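Local coordinates for protein carbamate kinase (Aeropyrum pernix, PDB 2E9Y) that probably acts as a carbamate kinase, an amino acid kinase family enzyme that transfers phosphate between ATP and carbamate, at residues Y149-K154 with F161-P166; A65-P70 with P135-E140; V200-P203 with L207-V210. All coordinates share one frame; numbering follows the deposited sequence.

Contact 1. Residues Y149-K154 with F161-P166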
loop_
_atom_site.group_PDB
_atom_site.type_symbol
_atom_site.label_atom_id
_atom_site.label_comp_id
_atom_site.label_asym_id
_atom_site.label_seq_id
_atom_site.Cartn_x
_atom_site.Cartn_y
_atom_site.Cartn_z
ATOM N N TYR A 149 -19.794 -4.990 18.395
ATOM C CA TYR A 149 -19.351 -5.428 17.074
ATOM C C TYR A 149 -19.312 -6.944 16.905
ATOM O O TYR A 149 -18.946 -7.443 15.840
ATOM C CB TYR A 149 -17.956 -4.878 16.771
ATOM C CG TYR A 149 -17.810 -3.378 16.886
ATOM C CD1 TYR A 149 -18.628 -2.515 16.156
ATOM C CD2 TYR A 149 -16.815 -2.822 17.688
ATOM C CE1 TYR A 149 -18.452 -1.132 16.221
ATOM C CE2 TYR A 149 -16.630 -1.445 17.760
ATOM C CZ TYR A 149 -17.448 -0.607 17.023
ATOM O OH TYR A 149 -17.245 0.754 17.083
ATOM N N GLY A 150 -19.670 -7.676 17.952
ATOM C CA GLY A 150 -19.648 -9.121 17.861
ATOM C C GLY A 150 -18.240 -9.688 17.801
ATOM O O GLY A 150 -18.026 -10.778 17.274
ATOM N N TRP A 151 -17.275 -8.946 18.335
ATOM C CA TRP A 151 -15.888 -9.401 18.347
ATOM C C TRP A 151 -15.750 -10.614 19.255
ATOM O O TRP A 151 -16.530 -10.790 20.191
ATOM C CB TRP A 151 -14.970 -8.287 18.848
ATOM C CG TRP A 151 -14.705 -7.215 17.843
ATOM C CD1 TRP A 151 -15.455 -6.916 16.741
ATOM C CD2 TRP A 151 -13.629 -6.270 17.867
ATOM N NE1 TRP A 151 -14.914 -5.839 16.079
ATOM C CE2 TRP A 151 -13.794 -5.424 16.749
ATOM C CE3 TRP A 151 -12.545 -6.054 18.727
ATOM C CZ2 TRP A 151 -12.909 -4.373 16.467
ATOM C CZ3 TRP A 151 -11.664 -5.007 18.447
ATOM C CH2 TRP A 151 -11.855 -4.183 17.325
ATOM N N VAL A 152 -14.759 -11.450 18.971
ATOM C CA VAL A 152 -14.510 -12.643 19.767
ATOM C C VAL A 152 -13.166 -12.508 20.473
ATOM O O VAL A 152 -12.187 -12.053 19.880
ATOM C CB VAL A 152 -14.489 -13.898 18.883
ATOM C CG1 VAL A 152 -14.207 -15.126 19.731
ATOM C CG2 VAL A 152 -15.821 -14.036 18.165
ATOM N N PHE A 153 -13.122 -12.916 21.736
ATOM C CA PHE A 153 -11.901 -12.815 22.530
ATOM C C PHE A 153 -11.482 -14.127 23.169
ATOM O O PHE A 153 -12.285 -15.046 23.327
ATOM C CB PHE A 153 -12.092 -11.783 23.651
ATOM C CG PHE A 153 -12.282 -10.382 23.160
ATOM C CD1 PHE A 153 -13.549 -9.919 22.822
ATOM C CD2 PHE A 153 -11.193 -9.535 23.003
ATOM C CE1 PHE A 153 -13.727 -8.631 22.328
ATOM C CE2 PHE A 153 -11.364 -8.244 22.512
ATOM C CZ PHE A 153 -12.632 -7.793 22.173
ATOM N N LYS A 154 -10.207 -14.198 23.530
ATOM C CA LYS A 154 -9.650 -15.347 24.226
ATOM C C LYS A 154 -8.927 -14.781 25.435
ATOM O O LYS A 154 -8.239 -13.760 25.340
ATOM C CB LYS A 154 -8.666 -16.125 23.349
ATOM C CG LYS A 154 -9.311 -17.260 22.570
ATOM C CD LYS A 154 -8.278 -18.053 21.778
ATOM C CE LYS A 154 -8.916 -19.267 21.113
ATOM N NZ LYS A 154 -10.133 -18.897 20.337
ATOM N N PHE A 161 -7.455 -9.914 27.781
ATOM C CA PHE A 161 -7.952 -10.678 26.644
ATOM C C PHE A 161 -7.295 -10.281 25.331
ATOM O O PHE A 161 -6.807 -9.165 25.183
ATOM C CB PHE A 161 -9.458 -10.455 26.515
ATOM C CG PHE A 161 -10.231 -10.847 27.737
ATOM C CD1 PHE A 161 -10.375 -9.958 28.796
ATOM C CD2 PHE A 161 -10.777 -12.117 27.849
ATOM C CE1 PHE A 161 -11.054 -10.334 29.954
ATOM C CE2 PHE A 161 -11.458 -12.502 28.998
ATOM C CZ PHE A 161 -11.596 -11.610 30.054
ATOM N N ARG A 162 -7.296 -11.208 24.380
ATOM C CA ARG A 162 -6.748 -10.946 23.055
ATOM C C ARG A 162 -7.907 -11.084 22.081
ATOM O O ARG A 162 -8.740 -11.984 22.225
ATOM C CB ARG A 162 -5.677 -11.977 22.664
ATOM C CG ARG A 162 -4.371 -11.927 23.447
ATOM C CD ARG A 162 -3.648 -10.589 23.284
ATOM N NE ARG A 162 -3.282 -10.263 21.903
ATOM C CZ ARG A 162 -2.266 -10.802 21.228
ATOM N NH1 ARG A 162 -1.486 -11.716 21.790
ATOM N NH2 ARG A 162 -2.012 -10.403 19.985
ATOM N N ARG A 163 -7.987 -10.190 21.105
ATOM C CA ARG A 163 -9.043 -10.316 20.117
ATOM C C ARG A 163 -8.535 -11.393 19.179
ATOM O O ARG A 163 -7.364 -11.383 18.810
ATOM C CB ARG A 163 -9.237 -9.032 19.311
ATOM C CG ARG A 163 -10.319 -9.187 18.238
ATOM C CD ARG A 163 -10.250 -8.127 17.148
ATOM N NE ARG A 163 -11.349 -8.294 16.196
ATOM C CZ ARG A 163 -11.537 -7.547 15.112
ATOM N NH1 ARG A 163 -10.696 -6.563 14.818
ATOM N NH2 ARG A 163 -12.579 -7.781 14.324
ATOM N N VAL A 164 -9.396 -12.335 18.816
ATOM C CA VAL A 164 -9.004 -13.385 17.890
ATOM C C VAL A 164 -9.876 -13.229 16.649
ATOM O O VAL A 164 -11.061 -12.922 16.750
ATOM C CB VAL A 164 -9.198 -14.805 18.497
ATOM C CG1 VAL A 164 -8.097 -15.092 19.519
ATOM C CG2 VAL A 164 -10.562 -14.912 19.152
ATOM N N VAL A 165 -9.274 -13.417 15.482
ATOM C CA VAL A 165 -9.995 -13.293 14.225
ATOM C C VAL A 165 -9.805 -14.558 13.405
ATOM O O VAL A 165 -8.875 -15.331 13.642
ATOM C CB VAL A 165 -9.496 -12.082 13.395
ATOM C CG1 VAL A 165 -9.733 -10.789 14.157
ATOM C CG2 VAL A 165 -8.030 -12.253 13.061
ATOM N N PRO A 166 -10.703 -14.793 12.436
ATOM C CA PRO A 166 -10.640 -15.973 11.571
ATOM C C PRO A 166 -9.399 -16.031 10.683
ATOM O O PRO A 166 -8.881 -15.002 10.248
ATOM C CB PRO A 166 -11.904 -15.848 10.719
ATOM C CG PRO A 166 -12.842 -15.073 11.581
ATOM C CD PRO A 166 -11.938 -14.027 12.187
HETATM O O HOH W 1 -13.126 -10.789 16.830
#
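Arg163 lays its guanidinium flat on the indole of Trp151 at the mouth of a beta hairpin, strands 152-155 and 161-165, in the small antiparallel sheet that projects from the amino acid kinase core. The two planes are 1° apart, and Arg163 CZ stands 3.6 Å from the centroid of the six-membered ring of Trp151, a cation-pi stack over the face. Arg163 reaches it because its chain is extended from CG to NE, with CG anti to the backbone N (chi1 178°); on the way CD passes over the same face as a CH-pi contact. The other face of the guanidinium meets CG1 of Val165, and NH2 is salt-bridged to Glu211. Phe153 points to the same side of the sheet and sets CE2 3.9 Å from Arg163 CB. On the opposite side Val164 is wedged between Val152 and Lys154: its CG2 touches Val152 CG1 at 3.7 Å, its CG1 Lys154 CD, while Lys154 NZ goes on to the carbonyl of Pro129. Lys154 and Arg162 exchange a pair of backbone hydrogen bonds. Near the Trp151 end a water bridges the strands, accepting from Val152 N at 2.8 Å and Arg163 NE at 3.1 Å and donating to Val164 O.

Contact 2. Residues A65-P70 with P135-E140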
loop_
_atom_site.group_PDB
_atom_site.type_symbol
_atom_site.label_atom_id
_atom_site.label_comp_id
_atom_site.label_asym_id
_atom_site.label_seq_id
_atom_site.Cartn_x
_atom_site.Cartn_y
_atom_site.Cartn_z
ATOM N N ALA A 65 -1.682 0.525 17.558
ATOM C CA ALA A 65 -1.630 1.964 17.341
ATOM C C ALA A 65 -3.022 2.577 17.259
ATOM O O ALA A 65 -3.309 3.560 17.933
ATOM C CB ALA A 65 -0.848 2.277 16.060
ATOM N N PHE A 66 -3.898 1.995 16.441
ATOM C CA PHE A 66 -5.239 2.553 16.310
ATOM C C PHE A 66 -6.025 2.416 17.614
ATOM O O PHE A 66 -6.799 3.302 17.976
ATOM C CB PHE A 66 -5.988 1.882 15.149
ATOM C CG PHE A 66 -5.235 1.914 13.842
ATOM C CD1 PHE A 66 -4.432 3.004 13.512
ATOM C CD2 PHE A 66 -5.326 0.854 12.949
ATOM C CE1 PHE A 66 -3.725 3.034 12.306
ATOM C CE2 PHE A 66 -4.625 0.872 11.742
ATOM C CZ PHE A 66 -3.822 1.963 11.421
ATOM N N GLU A 67 -5.814 1.317 18.330
ATOM C CA GLU A 67 -6.512 1.115 19.597
ATOM C C GLU A 67 -5.982 2.033 20.701
ATOM O O GLU A 67 -6.649 2.229 21.711
ATOM C CB GLU A 67 -6.405 -0.344 20.048
ATOM C CG GLU A 67 -7.284 -1.310 19.264
ATOM C CD GLU A 67 -8.775 -1.067 19.460
ATOM O OE1 GLU A 67 -9.158 -0.214 20.297
ATOM O OE2 GLU A 67 -9.570 -1.741 18.772
ATOM N N ALA A 68 -4.790 2.595 20.512
ATOM C CA ALA A 68 -4.219 3.497 21.511
ATOM C C ALA A 68 -4.825 4.897 21.416
ATOM O O ALA A 68 -4.636 5.727 22.310
ATOM C CB ALA A 68 -2.704 3.574 21.355
ATOM N N LEU A 69 -5.551 5.157 20.333
ATOM C CA LEU A 69 -6.196 6.450 20.130
ATOM C C LEU A 69 -7.342 6.621 21.122
ATOM O O LEU A 69 -7.840 5.642 21.680
ATOM C CB LEU A 69 -6.771 6.548 18.708
ATOM C CG LEU A 69 -5.808 6.571 17.517
ATOM C CD1 LEU A 69 -6.570 6.300 16.222
ATOM C CD2 LEU A 69 -5.111 7.924 17.457
ATOM N N PRO A 70 -7.768 7.876 21.361
ATOM C CA PRO A 70 -8.874 8.124 22.292
ATOM C C PRO A 70 -10.089 7.355 21.782
ATOM O O PRO A 70 -10.279 7.215 20.573
ATOM C CB PRO A 70 -9.068 9.633 22.198
ATOM C CG PRO A 70 -7.674 10.127 21.946
ATOM C CD PRO A 70 -7.169 9.142 20.908
ATOM N N PRO A 135 -3.491 -5.532 20.739
ATOM C CA PRO A 135 -3.130 -5.378 22.145
ATOM C C PRO A 135 -3.980 -6.190 23.102
ATOM O O PRO A 135 -4.894 -6.908 22.697
ATOM C CB PRO A 135 -3.318 -3.888 22.370
ATOM C CG PRO A 135 -4.564 -3.627 21.579
ATOM C CD PRO A 135 -4.318 -4.395 20.290
ATOM N N ILE A 136 -3.662 -6.059 24.381
ATOM C CA ILE A 136 -4.400 -6.741 25.426
ATOM C C ILE A 136 -5.587 -5.851 25.771
ATOM O O ILE A 136 -5.434 -4.641 25.959
ATOM C CB ILE A 136 -3.516 -6.948 26.667
ATOM C CG1 ILE A 136 -2.413 -7.954 26.332
ATOM C CG2 ILE A 136 -4.365 -7.414 27.846
ATOM C CD1 ILE A 136 -1.331 -8.058 27.374
ATOM N N TYR A 137 -6.770 -6.451 25.826
ATOM C CA TYR A 137 -7.993 -5.723 26.144
ATOM C C TYR A 137 -8.454 -6.054 27.550
ATOM O O TYR A 137 -8.264 -7.176 28.023
ATOM C CB TYR A 137 -9.110 -6.102 25.175
ATOM C CG TYR A 137 -8.890 -5.639 23.761
ATOM C CD1 TYR A 137 -8.222 -6.446 22.843
ATOM C CD2 TYR A 137 -9.365 -4.398 23.333
ATOM C CE1 TYR A 137 -8.033 -6.033 21.524
ATOM C CE2 TYR A 137 -9.184 -3.976 22.013
ATOM C CZ TYR A 137 -8.519 -4.799 21.116
ATOM O OH TYR A 137 -8.348 -4.399 19.805
ATOM N N GLY A 138 -9.062 -5.068 28.205
ATOM C CA GLY A 138 -9.574 -5.269 29.547
ATOM C C GLY A 138 -10.927 -5.945 29.453
ATOM O O GLY A 138 -11.572 -5.906 28.406
ATOM N N ARG A 139 -11.365 -6.563 30.544
ATOM C CA ARG A 139 -12.642 -7.259 30.559
ATOM C C ARG A 139 -13.826 -6.403 30.113
ATOM O O ARG A 139 -14.595 -6.801 29.236
ATOM C CB ARG A 139 -12.911 -7.814 31.957
ATOM C CG ARG A 139 -14.235 -8.537 32.084
ATOM C CD ARG A 139 -14.456 -9.010 33.509
ATOM N NE ARG A 139 -15.788 -9.572 33.693
ATOM C CZ ARG A 139 -16.217 -10.121 34.823
ATOM N NH1 ARG A 139 -15.416 -10.186 35.880
ATOM N NH2 ARG A 139 -17.449 -10.609 34.897
ATOM N N GLU A 140 -13.976 -5.231 30.721
ATOM C CA GLU A 140 -15.084 -4.346 30.386
ATOM C C GLU A 140 -15.086 -3.923 28.922
ATOM O O GLU A 140 -16.122 -3.963 28.259
ATOM C CB GLU A 140 -15.060 -3.108 31.286
ATOM C CG GLU A 140 -15.225 -3.433 32.763
ATOM C CD GLU A 140 -16.413 -4.345 33.030
ATOM O OE1 GLU A 140 -17.544 -3.987 32.635
ATOM O OE2 GLU A 140 -16.215 -5.421 33.636
#
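Glu67 OE2 and Tyr137 OH lie 3.1 Å apart, a weak hydrogen bond at most, since the hydroxyl could turn its proton to a different acceptor. The pair joins the C-terminal end of helix 56-67, in the amino acid kinase core, to strand 136-137 of the small antiparallel sheet that projects from it. Glutamate and tyrosine side chains cross at about a right angle, with carboxylate and ring planes 82° apart, and OE2 sits at the ring edge, in its plane. The glutamate chain is bent at chi2 (-66°), which turns the carboxylate across the hydroxyl end of the ring: Glu67 CG lies 3.3 Å from Tyr137 OH, and Glu67 CD is 3.9 Å from Tyr137 CE2. The other carboxylate oxygen, OE1, is salt-bridged to NE of Arg75, whose NH1 and NH2 take the carbonyls of Pro70 and Leu69; Arg75 thus ties the carboxylate to the loop that follows the helix and probably limits its rotation, with OE2 turned to the phenol. Tyr137 is buried, packed against Arg163 and, together with Glu67, against Trp151, and set edge-to-face against Phe153. The second subunit also packs on this helix end, with Ala65 and Ala68 each against its own counterpart and Phe66 meeting Tyr61 of that subunit. Beside the polar pair, the contact is completed by an apolar touch, Pro135 CG to Glu67 CB at 4.1 Å.

Contact 3. Residues V200-P203 with L207-V210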
loop_
_atom_site.group_PDB
_atom_site.type_symbol
_atom_site.label_atom_id
_atom_site.label_comp_id
_atom_site.label_asym_id
_atom_site.label_seq_id
_atom_site.Cartn_x
_atom_site.Cartn_y
_atom_site.Cartn_z
ATOM N N VAL A 200 -14.727 -11.820 0.589
ATOM C CA VAL A 200 -15.684 -12.898 0.295
ATOM C C VAL A 200 -16.633 -12.461 -0.807
ATOM O O VAL A 200 -16.890 -11.281 -1.009
ATOM C CB VAL A 200 -16.479 -13.204 1.578
ATOM C CG1 VAL A 200 -15.554 -13.757 2.665
ATOM C CG2 VAL A 200 -17.160 -11.949 2.085
ATOM N N GLU A 201 -17.124 -13.445 -1.587
ATOM C CA GLU A 201 -18.121 -13.080 -2.582
ATOM C C GLU A 201 -19.515 -13.011 -1.962
ATOM O O GLU A 201 -19.987 -13.944 -1.325
ATOM C CB GLU A 201 -18.096 -14.132 -3.691
ATOM C CG GLU A 201 -16.715 -14.765 -3.864
ATOM C CD GLU A 201 -16.867 -16.143 -4.466
ATOM O OE1 GLU A 201 -16.970 -16.243 -5.681
ATOM O OE2 GLU A 201 -16.885 -17.111 -3.709
ATOM N N ARG A 202 -20.121 -11.823 -2.117
ATOM C CA ARG A 202 -21.482 -11.653 -1.670
ATOM C C ARG A 202 -22.436 -11.901 -2.825
ATOM O O ARG A 202 -22.036 -11.989 -3.976
ATOM C CB ARG A 202 -21.655 -10.220 -1.171
ATOM C CG ARG A 202 -20.762 -9.891 0.019
ATOM C CD ARG A 202 -21.018 -10.743 1.276
ATOM N NE ARG A 202 -20.313 -10.144 2.416
ATOM C CZ ARG A 202 -20.197 -10.838 3.579
ATOM N NH1 ARG A 202 -20.721 -12.045 3.700
ATOM N NH2 ARG A 202 -19.541 -10.280 4.595
ATOM N N PRO A 203 -23.742 -12.025 -2.549
ATOM C CA PRO A 203 -24.678 -12.275 -3.650
ATOM C C PRO A 203 -24.641 -11.158 -4.685
ATOM O O PRO A 203 -24.687 -9.979 -4.337
ATOM C CB PRO A 203 -26.023 -12.370 -2.938
ATOM C CG PRO A 203 -25.860 -11.404 -1.805
ATOM C CD PRO A 203 -24.470 -11.749 -1.297
ATOM N N LEU A 207 -17.613 -8.312 -4.199
ATOM C CA LEU A 207 -16.550 -8.765 -3.311
ATOM C C LEU A 207 -16.565 -7.824 -2.114
ATOM O O LEU A 207 -16.705 -6.611 -2.272
ATOM C CB LEU A 207 -15.187 -8.699 -3.998
ATOM C CG LEU A 207 -14.894 -9.688 -5.129
ATOM C CD1 LEU A 207 -13.452 -9.512 -5.582
ATOM C CD2 LEU A 207 -15.129 -11.114 -4.651
ATOM N N GLU A 208 -16.438 -8.379 -0.918
ATOM C CA GLU A 208 -16.453 -7.562 0.284
ATOM C C GLU A 208 -15.303 -7.948 1.197
ATOM O O GLU A 208 -15.132 -9.115 1.528
ATOM C CB GLU A 208 -17.773 -7.751 1.031
ATOM C CG GLU A 208 -17.947 -6.843 2.234
ATOM C CD GLU A 208 -19.225 -7.139 2.994
ATOM O OE1 GLU A 208 -20.298 -7.172 2.352
ATOM O OE2 GLU A 208 -19.159 -7.337 4.227
ATOM N N PRO A 209 -14.491 -6.965 1.610
ATOM C CA PRO A 209 -13.382 -7.233 2.503
ATOM C C PRO A 209 -13.897 -7.729 3.845
ATOM O O PRO A 209 -14.954 -7.330 4.319
ATOM C CB PRO A 209 -12.592 -5.937 2.693
ATOM C CG PRO A 209 -13.242 -4.854 1.838
ATOM C CD PRO A 209 -14.648 -5.525 1.488
ATOM N N VAL A 210 -13.175 -8.633 4.504
ATOM C CA VAL A 210 -13.594 -9.127 5.815
ATOM C C VAL A 210 -12.433 -9.058 6.804
ATOM O O VAL A 210 -11.266 -9.077 6.404
ATOM C CB VAL A 210 -14.105 -10.588 5.751
ATOM C CG1 VAL A 210 -15.382 -10.650 4.936
ATOM C CG2 VAL A 210 -13.042 -11.498 5.153
#
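A beta hairpin, strands 197-201 and 207-209 at the margin of the large mixed sheet of the amino acid kinase fold, brings Val200 and Glu208 together as an antiparallel hydrogen-bonded pair. Val200 N donates to Glu208 O and Glu208 N to Val200 O, both at 2.9 Å. Beyond them Arg202 and Glu208 form a two-pronged salt bridge: NH2 of Arg202 meets OE2 of Glu208 at 3.0 Å, and NE reaches OE1 at 3.0 Å in a weaker, more bent bond (146°). The carboxylate lies at the guanidinium edge, but the planes are 56° apart, and NH2 comes to OE2 from above the carboxylate plane. Glu208 gets there by an extended chain with CG anti to the backbone N (chi1 -175°), while Arg202 bends at chi2 to turn its head back over the strand. Val200 CG2 lies under the middle of the guanidinium, 3.5 Å from its plane, and also touches Val210 CG1 at 3.6 Å, so the guanidinium rests on an apolar methyl group. On the other face the Glu201 and Leu207 side chains run side by side, CG of Glu201 4.1 Å from CD2 of Leu207. Strand 112-119 flanks the hairpin, with Val119 against Val200 and Leu118 against Glu201 and Leu207, and His95, on helix 78-103 of the second subunit, hydrogen-bonds Leu207 O.

Overall arrangement
Along the chain the contacts come in series: contact 2 is complete by residue 140, contact 1 follows, and contact 3 comes last. Contacts 1 and 2, centres 12 Å apart, share the small antiparallel sheet, where strands 161-165 and 136-137 are neighbours and Phe161 O probably accepts a hydrogen bond from Tyr137 N at 2.8 Å. Helix 139-149 leads from one to the other. Contact 3 belongs to the large mixed sheet, with its centre 21 Å from contact 1 and 28 Å from contact 2, and touches neither. Contacts 2 and 3 both reach the second subunit, so the dimer interface takes in the end of helix 56-67 and the hairpin 197-209.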